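Local coordinates for protein Atp-dependent DNA ligase (PDB 4D05) that probably seals breaks in DNA by an ATP-dependent ligase reaction that passes through an enzyme-adenylate intermediate, at residues Q2-Q7 with R31-G36; T60-E65 with F98-S103; A183-Y188 with I202-E207; L232-F237 with R253-Y258. All coordinates share one frame; numbering follows the deposited sequence.

Contact 1 of 4, residues Q2-Q7 with R31-G36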
# COMPACT_ATOMS: atom_id res chain seq x y z
N GLN A 2 9.12 5.60 -20.86
CA GLN A 2 7.91 6.26 -20.38
C GLN A 2 7.24 5.42 -19.31
O GLN A 2 7.08 4.22 -19.47
CB GLN A 2 6.92 6.51 -21.51
CG GLN A 2 7.22 7.82 -22.30
CD GLN A 2 7.11 9.07 -21.41
OE1 GLN A 2 6.00 9.53 -21.10
NE2 GLN A 2 8.25 9.62 -20.99
N PRO A 3 6.83 6.05 -18.21
CA PRO A 3 6.02 5.28 -17.24
C PRO A 3 4.78 4.65 -17.87
O PRO A 3 4.11 5.24 -18.73
CB PRO A 3 5.65 6.32 -16.18
CG PRO A 3 6.77 7.36 -16.28
CD PRO A 3 7.06 7.44 -17.76
N PRO A 4 4.46 3.44 -17.44
CA PRO A 4 3.33 2.73 -18.03
C PRO A 4 1.99 3.33 -17.65
O PRO A 4 1.90 4.00 -16.62
CB PRO A 4 3.51 1.30 -17.49
CG PRO A 4 4.31 1.44 -16.25
CD PRO A 4 5.18 2.64 -16.44
N PRO A 5 0.95 3.06 -18.46
CA PRO A 5 -0.39 3.65 -18.39
C PRO A 5 -1.18 2.90 -17.36
O PRO A 5 -2.01 2.04 -17.68
CB PRO A 5 -0.95 3.41 -19.79
CG PRO A 5 -0.34 2.10 -20.17
CD PRO A 5 1.06 2.10 -19.58
N ILE A 6 -0.90 3.21 -16.11
CA ILE A 6 -1.48 2.46 -15.01
C ILE A 6 -2.47 3.21 -14.09
O ILE A 6 -2.42 4.45 -13.91
CB ILE A 6 -0.37 1.81 -14.20
CG1 ILE A 6 0.60 2.86 -13.62
CG2 ILE A 6 0.35 0.88 -15.08
CD1 ILE A 6 1.57 2.31 -12.61
N GLN A 7 -3.37 2.44 -13.49
CA GLN A 7 -4.37 2.99 -12.57
C GLN A 7 -3.79 3.04 -11.22
O GLN A 7 -3.09 2.10 -10.86
CB GLN A 7 -5.58 2.05 -12.47
CG GLN A 7 -6.68 2.55 -11.57
CD GLN A 7 -7.99 1.84 -11.95
OE1 GLN A 7 -8.88 2.39 -12.59
NE2 GLN A 7 -8.07 0.63 -11.61
N ARG A 31 5.86 -3.31 -8.35
CA ARG A 31 4.84 -3.27 -9.37
C ARG A 31 5.44 -3.47 -10.75
O ARG A 31 6.51 -2.94 -11.05
CB ARG A 31 4.11 -1.93 -9.35
CG ARG A 31 2.87 -1.96 -10.21
CD ARG A 31 2.04 -0.71 -10.08
NE ARG A 31 0.89 -0.79 -10.96
CZ ARG A 31 -0.30 -0.27 -10.70
NH1 ARG A 31 -0.51 0.41 -9.61
NH2 ARG A 31 -1.26 -0.42 -11.57
N ALA A 32 4.75 -4.22 -11.60
CA ALA A 32 5.19 -4.42 -12.98
C ALA A 32 3.98 -4.39 -13.90
O ALA A 32 2.92 -4.91 -13.57
CB ALA A 32 5.93 -5.74 -13.13
N TYR A 33 4.16 -3.76 -15.06
CA TYR A 33 3.18 -3.73 -16.11
C TYR A 33 3.69 -4.61 -17.24
O TYR A 33 4.79 -4.40 -17.78
CB TYR A 33 3.02 -2.29 -16.59
CG TYR A 33 2.16 -2.12 -17.81
CD1 TYR A 33 0.81 -2.10 -17.72
CD2 TYR A 33 2.72 -1.91 -19.05
CE1 TYR A 33 0.01 -1.90 -18.85
CE2 TYR A 33 1.94 -1.71 -20.17
CZ TYR A 33 0.59 -1.73 -20.07
OH TYR A 33 -0.22 -1.54 -21.17
N TRP A 34 2.90 -5.61 -17.57
CA TRP A 34 3.17 -6.48 -18.72
C TRP A 34 2.46 -5.94 -19.93
O TRP A 34 1.23 -5.85 -19.96
CB TRP A 34 2.71 -7.90 -18.42
CG TRP A 34 2.71 -8.85 -19.57
CD1 TRP A 34 1.63 -9.28 -20.27
CD2 TRP A 34 3.84 -9.53 -20.14
NE1 TRP A 34 2.00 -10.18 -21.23
CE2 TRP A 34 3.36 -10.36 -21.17
CE3 TRP A 34 5.21 -9.53 -19.87
CZ2 TRP A 34 4.19 -11.16 -21.94
CZ3 TRP A 34 6.03 -10.33 -20.62
CH2 TRP A 34 5.52 -11.13 -21.65
N ASN A 35 3.24 -5.57 -20.94
CA ASN A 35 2.64 -4.93 -22.08
C ASN A 35 2.31 -5.89 -23.21
O ASN A 35 1.94 -5.45 -24.30
CB ASN A 35 3.52 -3.78 -22.60
CG ASN A 35 4.82 -4.24 -23.22
OD1 ASN A 35 5.10 -5.41 -23.27
ND2 ASN A 35 5.61 -3.30 -23.71
N GLY A 36 2.48 -7.19 -22.96
CA GLY A 36 2.30 -8.22 -23.96
C GLY A 36 3.58 -8.90 -24.39
O GLY A 36 3.54 -9.99 -24.95
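The N-terminal loop of the ligase's catalytic domain, whose residues 2-7 run up to strand 8-11, packs here against strand 30-34, which carries R31 of the AMP pocket. R31, which touches the bound AMP, has CG anti to its backbone N (chi1 -169°) and is extended from there to NE, so its guanidinium arrives tip to tip with I6. I6 CD1 rests over one face of that group, near its rim, 3.6 Å from R31 NE. Near the edge, tilted 24° out of the guanidinium plane, Q7 O accepts a bent bond from R31 NH2 at 3.2 Å and a weak one from R31 NH1. These bonds, with the salt bridge from NH2 to D63, probably help limit rotation of the guanidinium.

Two residues on, Y33 meets three consecutive loop residues. P5 CD sits over the ring in a CH-pi contact, 4.1 Å from the Y33 ring centroid and 19° off its normal. P4 CB touches Y33 CD2 at 3.7 Å, and I6 CG2 comes within 4.0 Å of Y33 CD1, both obliquely. An inverse gamma turn centred on P5 bends the loop at this ring. The arrangement is that of a loop packed onto a sheet strand, bracing a nucleotide-pocket residue from outside.

Contact 2 of 4, residues T60-E65 with F98-S103; sequences TAMDGE and FDLPKS. With AMP (adenosine monophosphate), chain H; SO4 (sulfate ion), chain G.
Strands 62-67 and 94-99 pair antiparallel through D63 and D99, with a classic beta bulge in which F98 and D99 both face D63. D63 O is gripped twice, by F98 N at 2.9 Å, almost straight, and by D99 N at 3.2 Å on a lone pair; D63 N returns a bond to D99 O.

F98 CG takes the crowded position between backbone N and carbonyl carbon (chi1 56°), which lays the ring between backbone and ligand. Over the centre of one face is adenine N3, 3.4 Å above the plane; over the opposite face come D63 O and G64 N. E65 CG meets the ring edge in plane, 3.9 Å from F98 CE2, and the bend of E65 at chi2 brings its OE2 to 3.0 Å from AMP O4'. An alanine here would remove the ring and would probably leave the adenine without its flat support and E65 CG without the ring edge it rests against.

At the bulge, D99 OD1 accepts from L100 N at 2.7 Å and pairs with R110. Beyond it, L100 CD2 lies 3.9 Å from CG of selenomethionine M62. A type I turn from L100 to S103 follows, where one water joins A61 O, K102 N and a sulfate. A phenylalanine under the base, with the glutamate beside the ribose, is the nucleotide-binding arrangement of this ligase's adenylation site.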
# COMPACT_ATOMS: atom_id res chain seq x y z
N THR A 60 -2.12 -10.61 -23.58
CA THR A 60 -3.02 -9.66 -22.93
C THR A 60 -2.20 -8.82 -21.95
O THR A 60 -1.40 -9.36 -21.20
CB THR A 60 -4.08 -10.42 -22.14
OG1 THR A 60 -4.80 -11.28 -23.03
CG2 THR A 60 -5.03 -9.48 -21.46
N ALA A 61 -2.34 -7.50 -21.99
CA ALA A 61 -1.63 -6.67 -21.01
C ALA A 61 -2.13 -6.94 -19.60
O ALA A 61 -3.32 -7.15 -19.38
CB ALA A 61 -1.81 -5.21 -21.35
N MSE A 62 -1.20 -6.96 -18.66
CA MSE A 62 -1.51 -7.27 -17.28
C MSE A 62 -0.78 -6.35 -16.29
O MSE A 62 0.36 -5.98 -16.52
CB MSE A 62 -1.12 -8.75 -16.94
CG MSE A 62 -1.84 -9.80 -17.87
SE MSE A 62 -1.36 -11.62 -17.40
CE MSE A 62 0.40 -11.63 -18.25
N ASP A 63 -1.45 -6.02 -15.19
CA ASP A 63 -0.87 -5.26 -14.08
C ASP A 63 -0.73 -6.18 -12.89
O ASP A 63 -1.66 -6.85 -12.56
CB ASP A 63 -1.82 -4.15 -13.69
CG ASP A 63 -1.29 -2.81 -13.96
OD1 ASP A 63 -1.06 -2.48 -15.14
OD2 ASP A 63 -1.14 -2.05 -12.99
N GLY A 64 0.44 -6.21 -12.24
CA GLY A 64 0.64 -7.08 -11.11
C GLY A 64 1.80 -6.66 -10.24
O GLY A 64 2.42 -5.60 -10.46
N GLU A 65 2.05 -7.48 -9.25
CA GLU A 65 3.17 -7.25 -8.32
C GLU A 65 4.17 -8.41 -8.48
O GLU A 65 3.76 -9.57 -8.38
CB GLU A 65 2.68 -7.29 -6.87
CG GLU A 65 1.99 -6.06 -6.39
CD GLU A 65 2.86 -4.82 -6.21
OE1 GLU A 65 3.96 -4.86 -5.59
OE2 GLU A 65 2.35 -3.76 -6.55
N PHE A 98 -3.33 -8.31 -10.76
CA PHE A 98 -4.51 -7.70 -10.17
C PHE A 98 -5.33 -6.86 -11.18
O PHE A 98 -6.40 -6.40 -10.82
CB PHE A 98 -4.14 -6.89 -8.90
CG PHE A 98 -3.09 -5.82 -9.12
CD1 PHE A 98 -3.40 -4.68 -9.80
CD2 PHE A 98 -1.82 -5.94 -8.60
CE1 PHE A 98 -2.45 -3.68 -9.99
CE2 PHE A 98 -0.88 -4.92 -8.79
CZ PHE A 98 -1.22 -3.80 -9.48
N ASP A 99 -4.86 -6.66 -12.41
CA ASP A 99 -5.72 -6.02 -13.39
C ASP A 99 -5.24 -6.25 -14.82
O ASP A 99 -4.17 -6.82 -15.05
CB ASP A 99 -5.88 -4.53 -13.07
CG ASP A 99 -7.29 -4.01 -13.38
OD1 ASP A 99 -7.99 -4.63 -14.20
OD2 ASP A 99 -7.67 -2.94 -12.84
N LEU A 100 -6.08 -5.83 -15.75
CA LEU A 100 -5.90 -5.94 -17.21
C LEU A 100 -6.06 -4.52 -17.77
O LEU A 100 -7.16 -4.06 -18.06
CB LEU A 100 -6.94 -6.89 -17.83
CG LEU A 100 -6.95 -8.32 -17.33
CD1 LEU A 100 -8.00 -9.18 -18.01
CD2 LEU A 100 -5.61 -8.99 -17.52
N PRO A 101 -4.96 -3.77 -17.87
CA PRO A 101 -5.08 -2.32 -18.09
C PRO A 101 -5.55 -1.89 -19.46
O PRO A 101 -5.83 -0.70 -19.62
CB PRO A 101 -3.66 -1.79 -17.86
CG PRO A 101 -2.93 -2.89 -17.27
CD PRO A 101 -3.58 -4.18 -17.58
N LYS A 102 -5.61 -2.80 -20.44
CA LYS A 102 -6.11 -2.42 -21.76
C LYS A 102 -7.56 -2.89 -21.94
O LYS A 102 -8.15 -2.70 -23.02
CB LYS A 102 -5.22 -2.98 -22.85
CG LYS A 102 -3.84 -2.33 -22.92
CD LYS A 102 -3.92 -0.83 -23.18
CE LYS A 102 -2.54 -0.15 -23.32
NZ LYS A 102 -2.68 1.29 -23.70
N SER A 103 -8.15 -3.47 -20.90
CA SER A 103 -9.52 -3.96 -20.99
C SER A 103 -10.51 -2.81 -20.95
O SER A 103 -10.28 -1.79 -20.27
CB SER A 103 -9.81 -4.87 -19.81
OG SER A 103 -11.20 -5.17 -19.74
P AMP H . 0.89 0.68 -0.75
O1P AMP H . 0.46 2.02 -0.22
O2P AMP H . 2.33 0.21 -0.83
O5' AMP H . 0.14 0.48 -2.13
C5' AMP H . 0.31 -0.80 -2.70
C4' AMP H . 0.64 -0.58 -4.15
O4' AMP H . 0.78 -1.80 -4.83
C3' AMP H . -0.50 0.17 -4.75
O3' AMP H . 0.12 1.18 -5.56
C2' AMP H . -1.22 -0.85 -5.58
O2' AMP H . -1.54 -0.05 -6.72
C1' AMP H . -0.26 -2.07 -5.74
N9 AMP H . -0.88 -3.33 -5.20
C8 AMP H . -0.39 -4.26 -4.33
N7 AMP H . -1.28 -5.25 -4.06
C5 AMP H . -2.35 -4.97 -4.83
C6 AMP H . -3.68 -5.56 -5.01
N6 AMP H . -4.00 -6.68 -4.35
N1 AMP H . -4.49 -4.96 -5.88
C2 AMP H . -4.19 -3.81 -6.51
N3 AMP H . -3.03 -3.20 -6.39
C4 AMP H . -2.09 -3.73 -5.57
S SO4 G . -5.98 -6.68 -23.99
O1 SO4 G . -6.28 -8.04 -24.51
O2 SO4 G . -6.42 -5.75 -25.06
O3 SO4 G . -6.82 -6.43 -22.74
O4 SO4 G . -4.50 -6.51 -23.76
O HOH W 1 -5.27 -5.68 -20.61

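Contact 3 of 4, residues A183-Y188 with I202-E207. With SO4 (sulfate ion), chain E.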
# COMPACT_ATOMS: atom_id res chain seq x y z
N ALA A 183 5.78 15.88 10.73
CA ALA A 183 5.38 17.20 11.21
C ALA A 183 6.51 17.77 12.04
O ALA A 183 7.36 17.03 12.52
CB ALA A 183 4.13 17.12 12.06
N THR A 184 6.46 19.08 12.25
CA THR A 184 7.48 19.76 13.04
C THR A 184 6.94 20.06 14.44
O THR A 184 5.83 20.58 14.57
CB THR A 184 7.91 21.06 12.35
OG1 THR A 184 8.49 20.75 11.09
CG2 THR A 184 8.91 21.86 13.19
N VAL A 185 7.70 19.73 15.48
CA VAL A 185 7.29 20.03 16.83
C VAL A 185 7.41 21.54 17.03
O VAL A 185 8.48 22.11 16.78
CB VAL A 185 8.18 19.33 17.88
CG1 VAL A 185 7.73 19.70 19.30
CG2 VAL A 185 8.14 17.83 17.68
N ILE A 186 6.34 22.21 17.48
CA ILE A 186 6.41 23.67 17.64
C ILE A 186 6.24 24.15 19.07
O ILE A 186 6.66 25.27 19.38
CB ILE A 186 5.42 24.43 16.71
CG1 ILE A 186 3.94 24.13 17.04
CG2 ILE A 186 5.64 24.04 15.25
CD1 ILE A 186 2.96 25.01 16.29
N ALA A 187 5.68 23.32 19.95
CA ALA A 187 5.51 23.71 21.35
C ALA A 187 5.24 22.48 22.21
O ALA A 187 4.84 21.42 21.70
CB ALA A 187 4.37 24.68 21.48
N TYR A 188 5.47 22.66 23.51
CA TYR A 188 5.08 21.67 24.51
C TYR A 188 3.82 22.11 25.24
O TYR A 188 3.57 23.30 25.45
CB TYR A 188 6.16 21.50 25.56
CG TYR A 188 7.50 21.05 25.05
CD1 TYR A 188 7.61 20.12 24.04
CD2 TYR A 188 8.66 21.57 25.61
CE1 TYR A 188 8.86 19.70 23.60
CE2 TYR A 188 9.90 21.16 25.19
CZ TYR A 188 10.00 20.22 24.19
OH TYR A 188 11.24 19.82 23.78
N ILE A 202 2.43 17.36 22.76
CA ILE A 202 3.13 18.32 21.90
C ILE A 202 2.16 18.94 20.94
O ILE A 202 1.10 18.36 20.64
CB ILE A 202 4.29 17.69 21.11
CG1 ILE A 202 3.77 16.53 20.24
CG2 ILE A 202 5.38 17.19 22.06
CD1 ILE A 202 4.84 15.82 19.41
N LEU A 203 2.51 20.13 20.46
CA LEU A 203 1.82 20.71 19.32
C LEU A 203 2.77 20.57 18.14
O LEU A 203 3.94 20.88 18.25
CB LEU A 203 1.52 22.16 19.56
CG LEU A 203 0.36 22.48 20.49
CD1 LEU A 203 0.34 24.02 20.64
CD2 LEU A 203 -0.99 21.93 20.00
N VAL A 204 2.24 20.10 17.01
CA VAL A 204 3.04 19.95 15.80
C VAL A 204 2.35 20.67 14.65
O VAL A 204 1.15 20.90 14.70
CB VAL A 204 3.27 18.48 15.42
CG1 VAL A 204 3.92 17.74 16.57
CG2 VAL A 204 1.96 17.78 14.98
N LYS A 205 3.12 21.01 13.63
CA LYS A 205 2.56 21.54 12.39
C LYS A 205 3.02 20.64 11.25
O LYS A 205 4.22 20.42 11.05
CB LYS A 205 3.00 22.98 12.16
CG LYS A 205 2.37 23.62 10.94
CD LYS A 205 2.69 25.12 10.88
CE LYS A 205 2.04 25.82 9.71
NZ LYS A 205 2.37 27.29 9.70
N ASN A 206 2.05 20.08 10.53
CA ASN A 206 2.37 19.07 9.54
C ASN A 206 2.60 19.67 8.16
O ASN A 206 2.59 20.91 7.99
CB ASN A 206 1.32 17.93 9.50
CG ASN A 206 -0.01 18.34 8.88
OD1 ASN A 206 -0.15 19.44 8.34
ND2 ASN A 206 -0.99 17.45 8.96
N GLU A 207 2.86 18.80 7.19
CA GLU A 207 3.27 19.28 5.89
C GLU A 207 2.10 19.88 5.09
O GLU A 207 2.31 20.54 4.08
CB GLU A 207 4.03 18.16 5.15
CG GLU A 207 5.14 17.59 6.08
CD GLU A 207 6.18 16.72 5.38
OE1 GLU A 207 5.79 15.75 4.70
OE2 GLU A 207 7.40 17.00 5.55
S SO4 E . -0.16 29.17 11.52
O1 SO4 E . -0.51 28.14 10.53
O2 SO4 E . -0.50 30.49 10.96
O3 SO4 E . -0.84 28.93 12.82
O4 SO4 E . 1.29 29.10 11.71
O HOH W 2 6.71 19.97 8.91
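A183, L203 and I202 carry this contact, which joins strands 179-190 and 199-206 as an antiparallel hairpin of the OB-fold domain. A183 forms a non-hydrogen-bonded pair with N206, and here the backbones come close, A183 CA to N206 CA 3.9 Å, which the small methyl probably permits. The same methyl meets V204 CG2 at 3.7 Å. V204 CG2 stands in the crowded position between its backbone N and carbonyl carbon, and this turns it toward A183.

L203 sits at a classic beta bulge, where I186 and A187 both face it. Its carbonyl O accepts a nearly straight bond from I186 N at 2.8 Å and a weak one from A187 N, while L203 N donates to A187 O at 2.9 Å. The extra residue at I186 shifts the register by one, and I186 CG1 comes to 4.0 Å from L203 CB. L203 CD1 reaches A187 CB on the partly exposed face.

I202 lies on the other face, together with A183, V185, V204 and Y188. Its CG2 meets the edge of the Y188 ring 4.2 Å from Y188 CD1, and its CD1 touches V185 CG2. Next to V204, K205 points to the face of T184 and L203; its fully extended chain carries NZ to a sulfate, where K205 NZ donates to O4 at 2.9 Å and to O1 at 3.1 Å.

Contact 4 of 4, residues L232-F237 with R253-Y258. With SO4 (sulfate ion), chain D.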
# COMPACT_ATOMS: atom_id res chain seq x y z
N LEU A 232 11.73 17.34 13.39
CA LEU A 232 10.82 16.71 12.46
C LEU A 232 10.53 15.33 13.02
O LEU A 232 11.45 14.56 13.25
CB LEU A 232 11.46 16.60 11.07
CG LEU A 232 10.52 16.06 9.99
CD1 LEU A 232 9.47 17.10 9.63
CD2 LEU A 232 11.31 15.58 8.74
N ILE A 233 9.25 15.03 13.26
CA ILE A 233 8.84 13.78 13.85
C ILE A 233 7.89 13.09 12.91
O ILE A 233 7.31 13.73 12.03
CB ILE A 233 8.22 13.96 15.26
CG1 ILE A 233 6.92 14.80 15.24
CG2 ILE A 233 9.28 14.61 16.17
CD1 ILE A 233 5.68 14.03 14.94
N THR A 234 7.73 11.78 13.11
CA THR A 234 6.72 11.01 12.40
C THR A 234 5.58 10.74 13.36
O THR A 234 5.81 10.36 14.52
CB THR A 234 7.29 9.68 11.92
OG1 THR A 234 8.26 9.94 10.90
CG2 THR A 234 6.18 8.81 11.34
N TYR A 235 4.36 10.94 12.87
CA TYR A 235 3.17 10.61 13.62
C TYR A 235 2.35 9.61 12.82
O TYR A 235 2.53 9.49 11.61
CB TYR A 235 2.36 11.85 13.95
CG TYR A 235 1.80 12.58 12.76
CD1 TYR A 235 2.57 13.52 12.09
CD2 TYR A 235 0.52 12.34 12.33
CE1 TYR A 235 2.06 14.20 10.97
CE2 TYR A 235 -0.01 13.01 11.23
CZ TYR A 235 0.77 13.93 10.54
OH TYR A 235 0.23 14.61 9.46
N ARG A 236 1.47 8.93 13.53
CA ARG A 236 0.64 7.88 12.97
C ARG A 236 -0.80 8.33 13.12
O ARG A 236 -1.15 9.04 14.08
CB ARG A 236 0.92 6.59 13.75
CG ARG A 236 0.11 5.41 13.31
CD ARG A 236 0.61 4.16 13.96
NE ARG A 236 2.02 3.90 13.64
CZ ARG A 236 2.70 2.87 14.14
NH1 ARG A 236 2.12 1.99 14.98
NH2 ARG A 236 3.97 2.70 13.81
N PHE A 237 -1.65 7.99 12.14
CA PHE A 237 -3.03 8.45 12.16
C PHE A 237 -3.86 7.61 11.21
O PHE A 237 -3.34 6.77 10.50
CB PHE A 237 -3.08 9.93 11.72
CG PHE A 237 -2.75 10.14 10.27
CD1 PHE A 237 -1.46 10.12 9.83
CD2 PHE A 237 -3.77 10.37 9.33
CE1 PHE A 237 -1.15 10.33 8.48
CE2 PHE A 237 -3.46 10.59 7.98
CZ PHE A 237 -2.15 10.57 7.57
N ARG A 253 8.18 8.69 16.27
CA ARG A 253 9.60 8.86 16.55
C ARG A 253 10.15 10.10 15.89
O ARG A 253 9.54 10.66 14.96
CB ARG A 253 10.41 7.65 16.09
CG ARG A 253 10.49 7.52 14.58
CD ARG A 253 10.94 6.13 14.20
NE ARG A 253 11.01 5.86 12.77
CZ ARG A 253 12.07 6.09 11.99
NH1 ARG A 253 13.19 6.62 12.50
NH2 ARG A 253 12.02 5.76 10.70
N ILE A 254 11.28 10.56 16.41
CA ILE A 254 12.03 11.66 15.81
C ILE A 254 12.76 11.21 14.55
O ILE A 254 13.40 10.16 14.54
CB ILE A 254 13.05 12.17 16.83
CG1 ILE A 254 12.32 12.71 18.07
CG2 ILE A 254 13.96 13.22 16.21
CD1 ILE A 254 13.23 12.98 19.26
N ARG A 255 12.71 12.06 13.53
CA ARG A 255 13.45 11.84 12.29
C ARG A 255 14.67 12.73 12.14
O ARG A 255 15.75 12.27 11.78
CB ARG A 255 12.55 12.08 11.10
CG ARG A 255 11.27 11.24 11.11
CD ARG A 255 11.53 9.74 11.26
NE ARG A 255 12.15 9.17 10.07
CZ ARG A 255 11.47 8.62 9.06
NH1 ARG A 255 10.14 8.60 9.06
NH2 ARG A 255 12.13 8.08 8.04
N VAL A 256 14.48 14.03 12.38
CA VAL A 256 15.54 15.00 12.20
C VAL A 256 15.44 16.04 13.31
O VAL A 256 14.36 16.54 13.59
CB VAL A 256 15.43 15.74 10.84
CG1 VAL A 256 16.55 16.75 10.70
CG2 VAL A 256 15.43 14.78 9.63
N ILE A 257 16.57 16.39 13.90
CA ILE A 257 16.59 17.54 14.84
C ILE A 257 16.97 18.81 14.09
O ILE A 257 17.99 18.89 13.39
CB ILE A 257 17.57 17.29 15.92
CG1 ILE A 257 17.24 15.97 16.56
CG2 ILE A 257 17.51 18.37 17.02
CD1 ILE A 257 18.40 15.39 17.20
N TYR A 258 16.17 19.84 14.25
CA TYR A 258 16.51 21.12 13.60
C TYR A 258 17.47 22.17 14.21
O TYR A 258 17.17 23.36 14.25
CB TYR A 258 15.49 21.65 12.59
CG TYR A 258 15.43 20.88 11.30
CD1 TYR A 258 16.44 21.02 10.36
CD2 TYR A 258 14.38 20.00 11.04
CE1 TYR A 258 16.39 20.31 9.16
CE2 TYR A 258 14.31 19.30 9.85
CZ TYR A 258 15.33 19.45 8.92
OH TYR A 258 15.29 18.75 7.73
S SO4 D . 15.44 7.22 9.32
O1 SO4 D . 14.91 5.85 9.41
O2 SO4 D . 15.05 7.82 8.02
O3 SO4 D . 14.94 8.14 10.38
O4 SO4 D . 16.92 7.19 9.39
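Backbone bonds hold strands 232-237 and 250-256 antiparallel. L232 N donates nearly along the C=O axis of V256, 2.8 Å from V256 O, and L232 O takes two donors in its carbonyl plane, R255 N at 2.8 Å and V256 N at 3.2 Å. That double grip marks a classic beta bulge, with R255 and V256 both facing L232. Past it, T234 N bonds to R253 O, and R253 N returns a weak bond to T234 O.

Apolar packing centres on L232. Its CB meets V256 CB at 4.1 Å and the edge of the Y258 ring at CE2, while I233 CG2 crosses I254 CG1 obliquely on the other face.

Among polar side chains, R255, bent at chi2 and chi3, folds back so that NH1 donates to T234 OG1 at 3.0 Å (163° at the hydrogen), the oxygen lying in the guanidinium plane; OG1 is also hydrogen-bonded to E182. A valine here would lose that oxygen and would probably leave the R255 guanidinium less firmly oriented. R253 NH2 sits 3.3 Å above the R255 guanidinium plane, over its centre, and both arginines clasp one sulfate, probably from the crystallisation liquor: R255 NH2 reaches O2 at 2.9 Å and R253 NH1 reaches O3 at 3.1 Å.

Two facing guanidiniums, their charge probably balanced in part by E182, can hold an oxyanion, as would be consistent with a DNA-binding OB domain.

Contacts 1 and 2 lie in the catalytic domain, their centres about 8 Å apart. Strands 30-34 and 62-67 are neighbours in one mixed sheet, and a backbone hydrogen bond from W34 N to M62 O ties the two contacts together. Contacts 3 and 4, with centres about 9 Å apart, share the antiparallel sheet of the OB domain, where strand 179-190 adjoins 232-237, and N206 meets Y235. The four follow one another along the chain. Contacts 2 and 3 are about 42 Å apart between centres, on opposite sides of the chain's centre, so the nucleotide site and the OB sheet form separate lobes, consistent with a two-domain ligase that closes around DNA.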